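Local coordinates for protein NAD-dependent aldehyde dehydrogenase (Burkholderia multivorans, PDB 5UJU) that probably oxidises aldehydes to carboxylic acids with NAD+ as the electron acceptor, as in other members of the aldehyde dehydrogenase family, at residues A[205-210]-A[288-293]; A[283-288]-A[303-308]; A[235-240]-A[268-273]; A[68-73]-A[98-103]. All coordinates share one frame; numbering follows the deposited sequence. Where two conformers were deposited one is given.

Interaction 1: A[205-210]-A[288-293]; sequences RGTGLV and PEIKLI
T207 and K291 join two parallel strand ends: the amide of K291 reaches T207 O at 2.9 Å, and one step on L209 N donates to L292 O at 2.8 Å. The short strands 207-210 and 290-293 run at 39° to each other. Their register slips by one residue between T207 and G208, a beta bulge; T207 pairs with I290, but G208 already pairs with L292. At the bulge T207 O also receives a CA-H...O contact from I290. G206 has phi/psi of 149°/-125°, where a CB would jam against the preceding carbonyl oxygen and lie tight on K291 CG, which accounts for a glycine here. A water bridges T207 N and E289 O. R205 and K291 meet through the aliphatic roots of their side chains, CB to CB at 3.9 Å, and K291 CG lies 3.5 Å from R205 O, while K291 NZ turns back to P288 O. The R205 and L292 side chains cross at about a right angle, R205 CG 4.0 Å from L292 CD2. The R205 guanidinium turns away to N552 and to G535 O of the second subunit. T207 puts its methyl CG2 3.8 Å from I290 CD1 and sends OG1 to T234. L209 CB rests against I290 CG2 and I293 CG1, apolar groups suited to this buried site. On its other edge strand 191-211 bonds through G208 and V210 to strand 234-238; helix 278-285 packs over L209, I290 and I293, and D228 of helix 217-230 touches L292.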
loop_
_atom_site.group_PDB
_atom_site.type_symbol
_atom_site.label_atom_id
_atom_site.label_comp_id
_atom_site.label_asym_id
_atom_site.label_seq_id
_atom_site.Cartn_x
_atom_site.Cartn_y
_atom_site.Cartn_z
ATOM N N ARG A 205 0.955 12.900 1.096
ATOM C CA ARG A 205 0.996 12.767 -0.358
ATOM C C ARG A 205 0.549 14.051 -1.057
ATOM O O ARG A 205 1.134 14.452 -2.068
ATOM C CB ARG A 205 0.130 11.583 -0.791
ATOM C CG ARG A 205 0.746 10.252 -0.414
ATOM C CD ARG A 205 1.959 9.955 -1.276
ATOM N NE ARG A 205 2.309 8.543 -1.186
ATOM C CZ ARG A 205 3.044 7.888 -2.076
ATOM N NH1 ARG A 205 3.525 8.525 -3.141
ATOM N NH2 ARG A 205 3.277 6.586 -1.902
ATOM N N GLY A 206 -0.499 14.696 -0.557
ATOM C CA GLY A 206 -1.018 15.864 -1.236
ATOM C C GLY A 206 -2.507 16.025 -1.043
ATOM O O GLY A 206 -2.988 16.073 0.093
ATOM N N THR A 207 -3.251 16.120 -2.139
ATOM C CA THR A 207 -4.696 16.255 -2.066
ATOM C C THR A 207 -5.357 14.912 -2.340
ATOM O O THR A 207 -5.104 14.281 -3.373
ATOM C CB THR A 207 -5.190 17.315 -3.046
ATOM O OG1 THR A 207 -4.656 18.586 -2.658
ATOM C CG2 THR A 207 -6.713 17.398 -3.037
ATOM N N GLY A 208 -6.218 14.493 -1.425
ATOM C CA GLY A 208 -7.001 13.285 -1.594
ATOM C C GLY A 208 -8.393 13.631 -2.089
ATOM O O GLY A 208 -8.883 14.747 -1.884
ATOM N N LEU A 209 -9.005 12.672 -2.785
ATOM C CA LEU A 209 -10.351 12.800 -3.319
ATOM C C LEU A 209 -11.225 11.721 -2.683
ATOM O O LEU A 209 -10.836 10.547 -2.642
ATOM C CB LEU A 209 -10.330 12.683 -4.852
ATOM C CG LEU A 209 -11.660 12.569 -5.599
ATOM C CD1 LEU A 209 -12.457 13.863 -5.446
ATOM C CD2 LEU A 209 -11.479 12.193 -7.104
ATOM N N VAL A 210 -12.380 12.120 -2.151
ATOM C CA VAL A 210 -13.349 11.187 -1.577
ATOM C C VAL A 210 -14.578 11.194 -2.473
ATOM O O VAL A 210 -15.240 12.228 -2.621
ATOM C CB VAL A 210 -13.707 11.531 -0.122
ATOM C CG1 VAL A 210 -14.813 10.604 0.383
ATOM C CG2 VAL A 210 -12.481 11.384 0.772
ATOM N N PRO A 288 -3.092 15.781 -11.912
ATOM C CA PRO A 288 -1.836 15.419 -11.239
ATOM C C PRO A 288 -1.825 15.780 -9.773
ATOM O O PRO A 288 -1.082 15.151 -9.007
ATOM C CB PRO A 288 -0.763 16.191 -12.026
ATOM C CG PRO A 288 -1.496 17.155 -12.891
ATOM C CD PRO A 288 -2.865 16.568 -13.130
ATOM N N GLU A 289 -2.639 16.757 -9.351
ATOM C CA GLU A 289 -2.684 17.144 -7.944
ATOM C C GLU A 289 -3.412 16.131 -7.078
ATOM O O GLU A 289 -3.208 16.110 -5.860
ATOM C CB GLU A 289 -3.373 18.508 -7.784
ATOM C CG GLU A 289 -2.689 19.690 -8.502
ATOM C CD GLU A 289 -3.213 19.925 -9.923
ATOM O OE1 GLU A 289 -3.843 19.020 -10.520
ATOM O OE2 GLU A 289 -3.024 21.039 -10.435
ATOM N N ILE A 290 -4.249 15.281 -7.665
ATOM C CA ILE A 290 -5.000 14.304 -6.885
ATOM C C ILE A 290 -4.088 13.094 -6.680
ATOM O O ILE A 290 -3.752 12.384 -7.632
ATOM C CB ILE A 290 -6.308 13.927 -7.588
ATOM C CG1 ILE A 290 -7.176 15.179 -7.750
ATOM C CG2 ILE A 290 -7.059 12.811 -6.825
ATOM C CD1 ILE A 290 -7.593 15.795 -6.416
ATOM N N LYS A 291 -3.652 12.879 -5.438
ATOM C CA LYS A 291 -2.687 11.833 -5.128
ATOM C C LYS A 291 -3.305 10.626 -4.448
ATOM O O LYS A 291 -2.668 9.565 -4.409
ATOM C CB LYS A 291 -1.577 12.380 -4.213
ATOM C CG LYS A 291 -0.792 13.529 -4.823
ATOM C CD LYS A 291 -0.072 13.051 -6.053
ATOM C CE LYS A 291 0.934 14.087 -6.503
ATOM N NZ LYS A 291 1.481 13.715 -7.828
ATOM N N LEU A 292 -4.498 10.775 -3.890
ATOM C CA LEU A 292 -5.210 9.699 -3.215
ATOM C C LEU A 292 -6.661 9.748 -3.673
ATOM O O LEU A 292 -7.220 10.836 -3.846
ATOM C CB LEU A 292 -5.127 9.842 -1.685
ATOM C CG LEU A 292 -3.754 10.063 -1.023
ATOM C CD1 LEU A 292 -3.841 10.303 0.458
ATOM C CD2 LEU A 292 -2.875 8.867 -1.256
ATOM N N ILE A 293 -7.267 8.583 -3.888
ATOM C CA ILE A 293 -8.691 8.503 -4.227
ATOM C C ILE A 293 -9.311 7.383 -3.408
ATOM O O ILE A 293 -8.805 6.254 -3.428
ATOM C CB ILE A 293 -8.920 8.239 -5.730
ATOM C CG1 ILE A 293 -8.281 9.333 -6.595
ATOM C CG2 ILE A 293 -10.440 8.066 -6.033
ATOM C CD1 ILE A 293 -8.371 9.057 -8.103
HETATM O O HOH W 1 -1.391 17.577 -4.433
#

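Interaction 2: A[283-288]-A[303-308]; sequences DLALRP and TWLERH
L286 lies against both W304 and H308, laying its isobutyl group across the outer corner of the indole and the end of helix 299-308. The L286 and W304 side chains cross at about a right angle. L286 CD2 is 3.8 Å from W304 CH2, approaching the ring obliquely, and the same methyl lies 3.3 Å from H308 O. W304 CG stands anti to the backbone N (chi1 -172°), which starts the indole off beside the carbonyl carbon. The end of helix 278-285 and the residue after it thus pack on helix 299-308, two helices that precede and follow strand 290-296 in the alpha/beta fold of the aldehyde dehydrogenases, with no hydrogen bond between the two segments. A285 comes third: its CB meets L305 CD2 at 3.5 Å, tighter than usual for two carbons, and also lies at the edge of the indole near its plane. A small residue suits this close approach, and A285 touches I293 of the strand as well. H308 ND1 donates to W304 O at 2.9 Å, an oxygen that also accepts from H308 N; the bond helps fix the imidazole, and H308 ND1 sits 3.4 Å above the W304 ring plane, offset toward the rim.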
loop_
_atom_site.group_PDB
_atom_site.type_symbol
_atom_site.label_atom_id
_atom_site.label_comp_id
_atom_site.label_asym_id
_atom_site.label_seq_id
_atom_site.Cartn_x
_atom_site.Cartn_y
_atom_site.Cartn_z
ATOM N N ASP A 283 -12.301 13.586 -15.164
ATOM C CA ASP A 283 -11.317 14.652 -15.335
ATOM C C ASP A 283 -10.652 14.989 -14.015
ATOM O O ASP A 283 -9.430 15.153 -13.953
ATOM C CB ASP A 283 -11.974 15.899 -15.927
ATOM C CG ASP A 283 -12.376 15.714 -17.374
ATOM O OD1 ASP A 283 -11.970 14.692 -17.980
ATOM O OD2 ASP A 283 -13.098 16.591 -17.901
ATOM N N LEU A 284 -11.446 15.087 -12.946
ATOM C CA LEU A 284 -10.893 15.357 -11.624
ATOM C C LEU A 284 -9.977 14.227 -11.156
ATOM O O LEU A 284 -8.874 14.476 -10.656
ATOM C CB LEU A 284 -12.040 15.572 -10.630
ATOM C CG LEU A 284 -11.660 15.791 -9.172
ATOM C CD1 LEU A 284 -10.678 16.973 -9.055
ATOM C CD2 LEU A 284 -12.905 16.054 -8.357
ATOM N N ALA A 285 -10.407 12.973 -11.338
ATOM C CA ALA A 285 -9.625 11.842 -10.858
ATOM C C ALA A 285 -8.272 11.738 -11.540
ATOM O O ALA A 285 -7.347 11.156 -10.959
ATOM C CB ALA A 285 -10.403 10.539 -11.058
ATOM N N LEU A 286 -8.126 12.294 -12.748
ATOM C CA LEU A 286 -6.869 12.235 -13.478
ATOM C C LEU A 286 -5.962 13.449 -13.233
ATOM O O LEU A 286 -4.852 13.488 -13.776
ATOM C CB LEU A 286 -7.147 12.111 -14.986
ATOM C CG LEU A 286 -7.907 10.857 -15.459
ATOM C CD1 LEU A 286 -7.872 10.707 -16.967
ATOM C CD2 LEU A 286 -7.330 9.620 -14.807
ATOM N N ARG A 287 -6.378 14.433 -12.429
ATOM C CA ARG A 287 -5.522 15.616 -12.231
ATOM C C ARG A 287 -4.237 15.232 -11.504
ATOM O O ARG A 287 -4.271 14.438 -10.560
ATOM C CB ARG A 287 -6.242 16.710 -11.436
ATOM C CG ARG A 287 -7.326 17.433 -12.207
ATOM C CD ARG A 287 -6.689 18.396 -13.203
ATOM N NE ARG A 287 -5.976 19.489 -12.521
ATOM C CZ ARG A 287 -6.511 20.683 -12.251
ATOM N NH1 ARG A 287 -7.768 20.937 -12.597
ATOM N NH2 ARG A 287 -5.796 21.625 -11.633
ATOM N N PRO A 288 -3.092 15.781 -11.912
ATOM C CA PRO A 288 -1.836 15.419 -11.239
ATOM C C PRO A 288 -1.825 15.780 -9.773
ATOM O O PRO A 288 -1.082 15.151 -9.007
ATOM C CB PRO A 288 -0.763 16.191 -12.026
ATOM C CG PRO A 288 -1.496 17.155 -12.891
ATOM C CD PRO A 288 -2.865 16.568 -13.130
ATOM N N THR A 303 -13.098 0.093 -11.027
ATOM C CA THR A 303 -12.060 -0.468 -11.886
ATOM C C THR A 303 -11.438 0.593 -12.791
ATOM O O THR A 303 -10.226 0.580 -13.041
ATOM C CB THR A 303 -12.673 -1.584 -12.735
ATOM O OG1 THR A 303 -13.176 -2.613 -11.876
ATOM C CG2 THR A 303 -11.667 -2.170 -13.661
ATOM N N TRP A 304 -12.261 1.490 -13.335
ATOM C CA TRP A 304 -11.724 2.560 -14.169
ATOM C C TRP A 304 -10.693 3.379 -13.398
ATOM O O TRP A 304 -9.600 3.650 -13.906
ATOM C CB TRP A 304 -12.863 3.449 -14.678
ATOM C CG TRP A 304 -12.441 4.462 -15.698
ATOM C CD1 TRP A 304 -12.479 4.328 -17.054
ATOM C CD2 TRP A 304 -11.897 5.762 -15.437
ATOM N NE1 TRP A 304 -12.001 5.466 -17.655
ATOM C CE2 TRP A 304 -11.631 6.360 -16.685
ATOM C CE3 TRP A 304 -11.613 6.477 -14.271
ATOM C CZ2 TRP A 304 -11.090 7.638 -16.802
ATOM C CZ3 TRP A 304 -11.075 7.756 -14.389
ATOM C CH2 TRP A 304 -10.821 8.319 -15.647
ATOM N N LEU A 305 -11.009 3.741 -12.147
ATOM C CA LEU A 305 -10.098 4.551 -11.334
ATOM C C LEU A 305 -8.790 3.818 -11.049
ATOM O O LEU A 305 -7.706 4.411 -11.115
ATOM C CB LEU A 305 -10.776 4.937 -10.020
ATOM C CG LEU A 305 -11.960 5.883 -10.133
ATOM C CD1 LEU A 305 -12.757 5.839 -8.869
ATOM C CD2 LEU A 305 -11.451 7.300 -10.360
ATOM N N GLU A 306 -8.875 2.541 -10.676
ATOM C CA GLU A 306 -7.667 1.775 -10.382
ATOM C C GLU A 306 -6.734 1.737 -11.584
ATOM O O GLU A 306 -5.508 1.806 -11.437
ATOM C CB GLU A 306 -8.028 0.349 -9.963
ATOM C CG GLU A 306 -8.879 0.250 -8.712
ATOM C CD GLU A 306 -9.454 -1.138 -8.553
ATOM O OE1 GLU A 306 -9.065 -2.013 -9.345
ATOM O OE2 GLU A 306 -10.294 -1.356 -7.661
ATOM N N ARG A 307 -7.298 1.643 -12.781
ATOM C CA ARG A 307 -6.495 1.478 -13.982
ATOM C C ARG A 307 -6.030 2.797 -14.582
ATOM O O ARG A 307 -4.936 2.856 -15.159
ATOM C CB ARG A 307 -7.291 0.687 -15.019
ATOM C CG ARG A 307 -7.570 -0.733 -14.577
ATOM C CD ARG A 307 -8.564 -1.430 -15.484
ATOM N NE ARG A 307 -8.821 -2.792 -15.025
ATOM C CZ ARG A 307 -8.479 -3.886 -15.695
ATOM N NH1 ARG A 307 -7.871 -3.788 -16.871
ATOM N NH2 ARG A 307 -8.754 -5.080 -15.186
ATOM N N HIS A 308 -6.818 3.862 -14.452
ATOM C CA HIS A 308 -6.532 5.070 -15.214
ATOM C C HIS A 308 -5.982 6.224 -14.395
ATOM O O HIS A 308 -5.221 7.021 -14.937
ATOM C CB HIS A 308 -7.792 5.503 -15.972
ATOM C CG HIS A 308 -8.187 4.509 -17.009
ATOM N ND1 HIS A 308 -9.133 3.533 -16.777
ATOM C CD2 HIS A 308 -7.692 4.267 -18.245
ATOM C CE1 HIS A 308 -9.242 2.768 -17.849
ATOM N NE2 HIS A 308 -8.369 3.184 -18.747
#

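Interaction 3: A[235-240]-A[268-273]; sequences VIVKPH and VTLLAT
V237 is held through both its N and its O: V237 N donates to T269 O at 2.9 Å, and V237 O accepts from L271 N at 2.8 Å. With T269 N to V235 O at 3.1 Å, this is the regular parallel pairing of a beta-alpha-beta unit, strand 234-238, helix 245-260 and strand 268-270, in the Rossmann-like part of the aldehyde dehydrogenase fold. All three bonds are fairly straight, the one at V237 N reaching 172° at the hydrogen. A water donates to V235 O and also hydrogen-bonds T269 OG1, tying the threonine hydroxyl to the neighbouring strand. That hydroxyl sits between the backbone N and the carbonyl carbon (chi1 53°). The T269 and I236 side chains lie side by side, T269 OG1 3.6 Å from I236 CG1. At the end of the strand K238 NZ bonds to P239 O from above the carbonyl plane and forms a salt bridge with D277, whose OD2 also hydrogen-bonds T273 OG1. The buried ammonium is thus paired with a carboxylate, while the K238 and L271 side chains cross obliquely, K238 CG 3.9 Å from L271 CD2. Beta-branched valines suit the sheet face where V237 CG2 meets V268 CG1. Just past strand 268-270, L271 CB lies 4.0 Å from I236 CG2. Helix 245-260 packs against V268 and L270, whereas I236 and L271 touch helix 97-132. P239, with no amide hydrogen to satisfy, lies across L270 at about a right angle, P239 CG 3.7 Å from L270 CD1.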
loop_
_atom_site.group_PDB
_atom_site.type_symbol
_atom_site.label_atom_id
_atom_site.label_comp_id
_atom_site.label_asym_id
_atom_site.label_seq_id
_atom_site.Cartn_x
_atom_site.Cartn_y
_atom_site.Cartn_z
ATOM N N VAL A 235 -8.243 17.350 1.438
ATOM C CA VAL A 235 -9.300 16.467 0.938
ATOM C C VAL A 235 -10.349 17.268 0.175
ATOM O O VAL A 235 -10.855 18.275 0.679
ATOM C CB VAL A 235 -9.977 15.693 2.087
ATOM C CG1 VAL A 235 -10.920 14.648 1.536
ATOM C CG2 VAL A 235 -8.937 15.049 2.990
ATOM N N ILE A 236 -10.719 16.788 -1.008
ATOM C CA ILE A 236 -11.906 17.251 -1.725
ATOM C C ILE A 236 -12.947 16.147 -1.598
ATOM O O ILE A 236 -12.687 14.994 -1.983
ATOM C CB ILE A 236 -11.611 17.564 -3.203
ATOM C CG1 ILE A 236 -10.580 18.708 -3.338
ATOM C CG2 ILE A 236 -12.894 17.901 -3.946
ATOM C CD1 ILE A 236 -10.024 18.872 -4.747
ATOM N N VAL A 237 -14.091 16.473 -1.005
ATOM C CA VAL A 237 -15.168 15.507 -0.796
ATOM C C VAL A 237 -16.198 15.708 -1.896
ATOM O O VAL A 237 -16.806 16.782 -1.996
ATOM C CB VAL A 237 -15.804 15.659 0.592
ATOM C CG1 VAL A 237 -16.927 14.649 0.778
ATOM C CG2 VAL A 237 -14.749 15.505 1.689
ATOM N N LYS A 238 -16.380 14.680 -2.728
ATOM C CA LYS A 238 -17.331 14.684 -3.836
ATOM C C LYS A 238 -18.420 13.663 -3.544
ATOM O O LYS A 238 -18.269 12.481 -3.889
ATOM C CB LYS A 238 -16.622 14.352 -5.155
ATOM C CG LYS A 238 -17.317 14.888 -6.413
ATOM C CD LYS A 238 -18.678 14.263 -6.697
ATOM C CE LYS A 238 -18.552 12.774 -7.056
ATOM N NZ LYS A 238 -19.917 12.213 -7.329
ATOM N N PRO A 239 -19.527 14.045 -2.914
ATOM C CA PRO A 239 -20.545 13.043 -2.579
ATOM C C PRO A 239 -21.283 12.555 -3.816
ATOM O O PRO A 239 -21.282 13.174 -4.881
ATOM C CB PRO A 239 -21.503 13.779 -1.625
ATOM C CG PRO A 239 -20.789 15.085 -1.250
ATOM C CD PRO A 239 -19.848 15.381 -2.379
ATOM N N HIS A 240 -21.938 11.419 -3.658
ATOM C CA HIS A 240 -22.900 11.020 -4.666
ATOM C C HIS A 240 -23.984 12.094 -4.778
ATOM O O HIS A 240 -24.455 12.603 -3.752
ATOM C CB HIS A 240 -23.511 9.666 -4.308
ATOM C CG HIS A 240 -24.389 9.113 -5.383
ATOM N ND1 HIS A 240 -25.659 9.591 -5.612
ATOM C CD2 HIS A 240 -24.180 8.134 -6.298
ATOM C CE1 HIS A 240 -26.203 8.923 -6.616
ATOM N NE2 HIS A 240 -25.326 8.034 -7.050
ATOM N N VAL A 268 -10.291 21.048 3.783
ATOM C CA VAL A 268 -11.416 20.197 3.376
ATOM C C VAL A 268 -12.435 21.041 2.616
ATOM O O VAL A 268 -12.930 22.046 3.144
ATOM C CB VAL A 268 -12.086 19.512 4.577
ATOM C CG1 VAL A 268 -13.289 18.691 4.114
ATOM C CG2 VAL A 268 -11.081 18.639 5.306
ATOM N N THR A 269 -12.768 20.623 1.387
ATOM C CA THR A 269 -13.767 21.309 0.573
ATOM C C THR A 269 -14.816 20.320 0.078
ATOM O O THR A 269 -14.620 19.100 0.108
ATOM C CB THR A 269 -13.143 22.032 -0.632
ATOM O OG1 THR A 269 -12.340 21.119 -1.386
ATOM C CG2 THR A 269 -12.275 23.212 -0.162
ATOM N N LEU A 270 -15.938 20.862 -0.388
ATOM C CA LEU A 270 -17.082 20.067 -0.818
ATOM C C LEU A 270 -17.364 20.360 -2.282
ATOM O O LEU A 270 -17.653 21.505 -2.641
ATOM C CB LEU A 270 -18.321 20.392 0.021
ATOM C CG LEU A 270 -19.550 19.591 -0.404
ATOM C CD1 LEU A 270 -19.514 18.204 0.261
ATOM C CD2 LEU A 270 -20.860 20.341 -0.103
ATOM N N LEU A 271 -17.303 19.336 -3.121
ATOM C CA LEU A 271 -17.605 19.481 -4.539
ATOM C C LEU A 271 -18.975 18.830 -4.774
ATOM O O LEU A 271 -19.070 17.641 -5.094
ATOM C CB LEU A 271 -16.502 18.848 -5.404
ATOM C CG LEU A 271 -16.708 18.903 -6.934
ATOM C CD1 LEU A 271 -16.754 20.330 -7.388
ATOM C CD2 LEU A 271 -15.628 18.145 -7.698
ATOM N N ALA A 272 -20.035 19.611 -4.592
ATOM C CA ALA A 272 -21.380 19.133 -4.870
ATOM C C ALA A 272 -21.619 19.165 -6.369
ATOM O O ALA A 272 -21.111 20.046 -7.068
ATOM C CB ALA A 272 -22.420 19.990 -4.157
ATOM N N THR A 273 -22.379 18.188 -6.867
ATOM C CA THR A 273 -22.623 18.075 -8.297
ATOM C C THR A 273 -24.082 17.723 -8.559
ATOM O O THR A 273 -24.832 17.310 -7.664
ATOM C CB THR A 273 -21.712 17.016 -8.944
ATOM O OG1 THR A 273 -21.978 15.731 -8.362
ATOM C CG2 THR A 273 -20.254 17.345 -8.713
HETATM O O HOH W 2 -9.782 20.744 -0.134
HETATM O O HOH W 3 -22.426 15.511 -5.556
#

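Interaction 4: A[68-73]-A[98-103]; sequences LDQPAS and DALIAA
A99, near the start of helix 97-132, turns its methyl to the P71 ring, A99 CB to P71 CB at 4.3 Å. Within 98-103 it is the residue nearest P71 by backbone, the CA atoms of A99 and P71 being 6.4 Å apart. A99 N hydrogen-bonds T96 OG1 just ahead in the chain. One residue on, L100 brings its branch to the loop: L100 CD2 lies 3.9 Å from Q70 NE2 and 4.1 Å from P71 O, and the Q70 and L100 side chains cross obliquely. The glutamine amide therefore has a hydrocarbon neighbour on this side, while its NE2 donates to L270 O. Q70 CG lies between the backbone N and the carbonyl carbon (chi1 67°), and from there the chain runs out extended to bring its amide to the leucine. A103, one helical turn beyond A99, completes the surface with its CB 3.6 Å from P71 CG and 4.0 Å from P71 CD. Alanines on this side of the helix let the proline ring come close, and the ring itself, rigid and apolar, suits a loop lying on a helix without any hydrogen bond between the two segments. P71 O finds its partner in S95 OG, just before the helix. The loop runs between helix 50-60 and strand 76-77; D69 forms salt bridges with R255 and R259 of helix 245-260, Q70 touches T269 of strand 268-270, and L100 packs on both T269 and L271.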
loop_
_atom_site.group_PDB
_atom_site.type_symbol
_atom_site.label_atom_id
_atom_site.label_comp_id
_atom_site.label_asym_id
_atom_site.label_seq_id
_atom_site.Cartn_x
_atom_site.Cartn_y
_atom_site.Cartn_z
ATOM N N LEU A 68 -21.130 27.609 2.748
ATOM C CA LEU A 68 -19.706 27.348 2.937
ATOM C C LEU A 68 -18.918 28.552 2.442
ATOM O O LEU A 68 -19.329 29.207 1.482
ATOM C CB LEU A 68 -19.212 26.101 2.199
ATOM C CG LEU A 68 -19.789 24.737 2.537
ATOM C CD1 LEU A 68 -19.433 23.779 1.416
ATOM C CD2 LEU A 68 -19.197 24.266 3.849
ATOM N N ASP A 69 -17.797 28.855 3.100
ATOM C CA ASP A 69 -16.936 29.950 2.664
ATOM C C ASP A 69 -15.734 29.467 1.844
ATOM O O ASP A 69 -14.643 30.038 1.934
ATOM C CB ASP A 69 -16.473 30.792 3.850
ATOM C CG ASP A 69 -15.648 30.006 4.850
ATOM O OD1 ASP A 69 -15.533 28.768 4.715
ATOM O OD2 ASP A 69 -15.072 30.649 5.755
ATOM N N GLN A 70 -15.911 28.422 1.045
ATOM C CA GLN A 70 -14.911 27.930 0.108
ATOM C C GLN A 70 -15.064 28.658 -1.225
ATOM O O GLN A 70 -16.093 29.291 -1.475
ATOM C CB GLN A 70 -15.070 26.409 -0.093
ATOM C CG GLN A 70 -16.342 26.016 -0.794
ATOM C CD GLN A 70 -16.520 24.498 -0.941
ATOM O OE1 GLN A 70 -16.145 23.723 -0.059
ATOM N NE2 GLN A 70 -17.134 24.083 -2.048
ATOM N N PRO A 71 -14.058 28.602 -2.103
ATOM C CA PRO A 71 -14.170 29.301 -3.394
ATOM C C PRO A 71 -15.368 28.802 -4.185
ATOM O O PRO A 71 -15.674 27.610 -4.185
ATOM C CB PRO A 71 -12.851 28.967 -4.101
ATOM C CG PRO A 71 -11.918 28.572 -3.024
ATOM C CD PRO A 71 -12.760 27.920 -1.961
ATOM N N ALA A 72 -16.116 29.735 -4.768
ATOM C CA ALA A 72 -17.351 29.355 -5.434
ATOM C C ALA A 72 -17.619 30.277 -6.611
ATOM O O ALA A 72 -17.124 31.406 -6.669
ATOM C CB ALA A 72 -18.532 29.381 -4.465
ATOM N N SER A 73 -18.426 29.785 -7.546
ATOM C CA SER A 73 -18.717 30.516 -8.772
ATOM C C SER A 73 -19.904 31.462 -8.637
ATOM O O SER A 73 -20.155 32.247 -9.556
ATOM C CB SER A 73 -18.987 29.538 -9.911
ATOM O OG SER A 73 -20.154 28.780 -9.626
ATOM N N ASP A 98 -11.092 22.798 -10.604
ATOM C CA ASP A 98 -9.950 23.700 -10.688
ATOM C C ASP A 98 -9.818 24.579 -9.449
ATOM O O ASP A 98 -8.754 24.636 -8.820
ATOM C CB ASP A 98 -10.110 24.566 -11.929
ATOM C CG ASP A 98 -8.885 24.577 -12.772
ATOM O OD1 ASP A 98 -7.949 25.322 -12.423
ATOM O OD2 ASP A 98 -8.853 23.821 -13.767
ATOM N N ALA A 99 -10.895 25.280 -9.092
ATOM C CA ALA A 99 -10.854 26.183 -7.943
ATOM C C ALA A 99 -10.583 25.428 -6.645
ATOM O O ALA A 99 -9.838 25.909 -5.786
ATOM C CB ALA A 99 -12.162 26.965 -7.844
ATOM N N LEU A 100 -11.176 24.243 -6.478
ATOM C CA LEU A 100 -10.991 23.535 -5.215
ATOM C C LEU A 100 -9.605 22.918 -5.133
ATOM O O LEU A 100 -9.013 22.853 -4.054
ATOM C CB LEU A 100 -12.074 22.471 -5.026
ATOM C CG LEU A 100 -13.515 22.961 -4.905
ATOM C CD1 LEU A 100 -14.426 21.763 -4.582
ATOM C CD2 LEU A 100 -13.664 24.035 -3.829
ATOM N N ILE A 101 -9.069 22.447 -6.258
ATOM C CA ILE A 101 -7.688 21.974 -6.254
ATOM C C ILE A 101 -6.733 23.109 -5.874
ATOM O O ILE A 101 -5.791 22.908 -5.090
ATOM C CB ILE A 101 -7.326 21.364 -7.616
ATOM C CG1 ILE A 101 -7.968 19.978 -7.769
ATOM C CG2 ILE A 101 -5.806 21.306 -7.794
ATOM C CD1 ILE A 101 -7.786 19.388 -9.141
ATOM N N ALA A 102 -6.953 24.312 -6.413
ATOM C CA ALA A 102 -6.079 25.440 -6.035
ATOM C C ALA A 102 -6.231 25.779 -4.555
ATOM O O ALA A 102 -5.238 26.044 -3.863
ATOM C CB ALA A 102 -6.364 26.674 -6.895
ATOM N N ALA A 103 -7.466 25.772 -4.049
ATOM C CA ALA A 103 -7.672 26.118 -2.642
ATOM C C ALA A 103 -7.040 25.081 -1.712
ATOM O O ALA A 103 -6.449 25.435 -0.682
ATOM C CB ALA A 103 -9.162 26.293 -2.353
#

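How the interactions relate
Interactions 1 and 3 belong to one sheet, in which strands 191-211 and 234-238 are neighbours; their centres are about 12 Å apart, and V210 O to K238 N at 2.7 Å is a probable hydrogen bond between them. Interaction 2 lies about 10 Å from interaction 1, centre to centre, with L284 CD2 3.7 Å from L209 CD1. Interaction 4 is about 11 Å from interaction 3 between centres, L271 CB meeting L100 CD1 at 3.7 Å. L284 also touches L271 and I101, drawing interactions 2, 3 and 4 together. The L305 side chain of interaction 2 is about 4 Å from a bound imidazole, probably from the crystallisation liquor. The sodium ligands G348 and G458 lie in none of the segments.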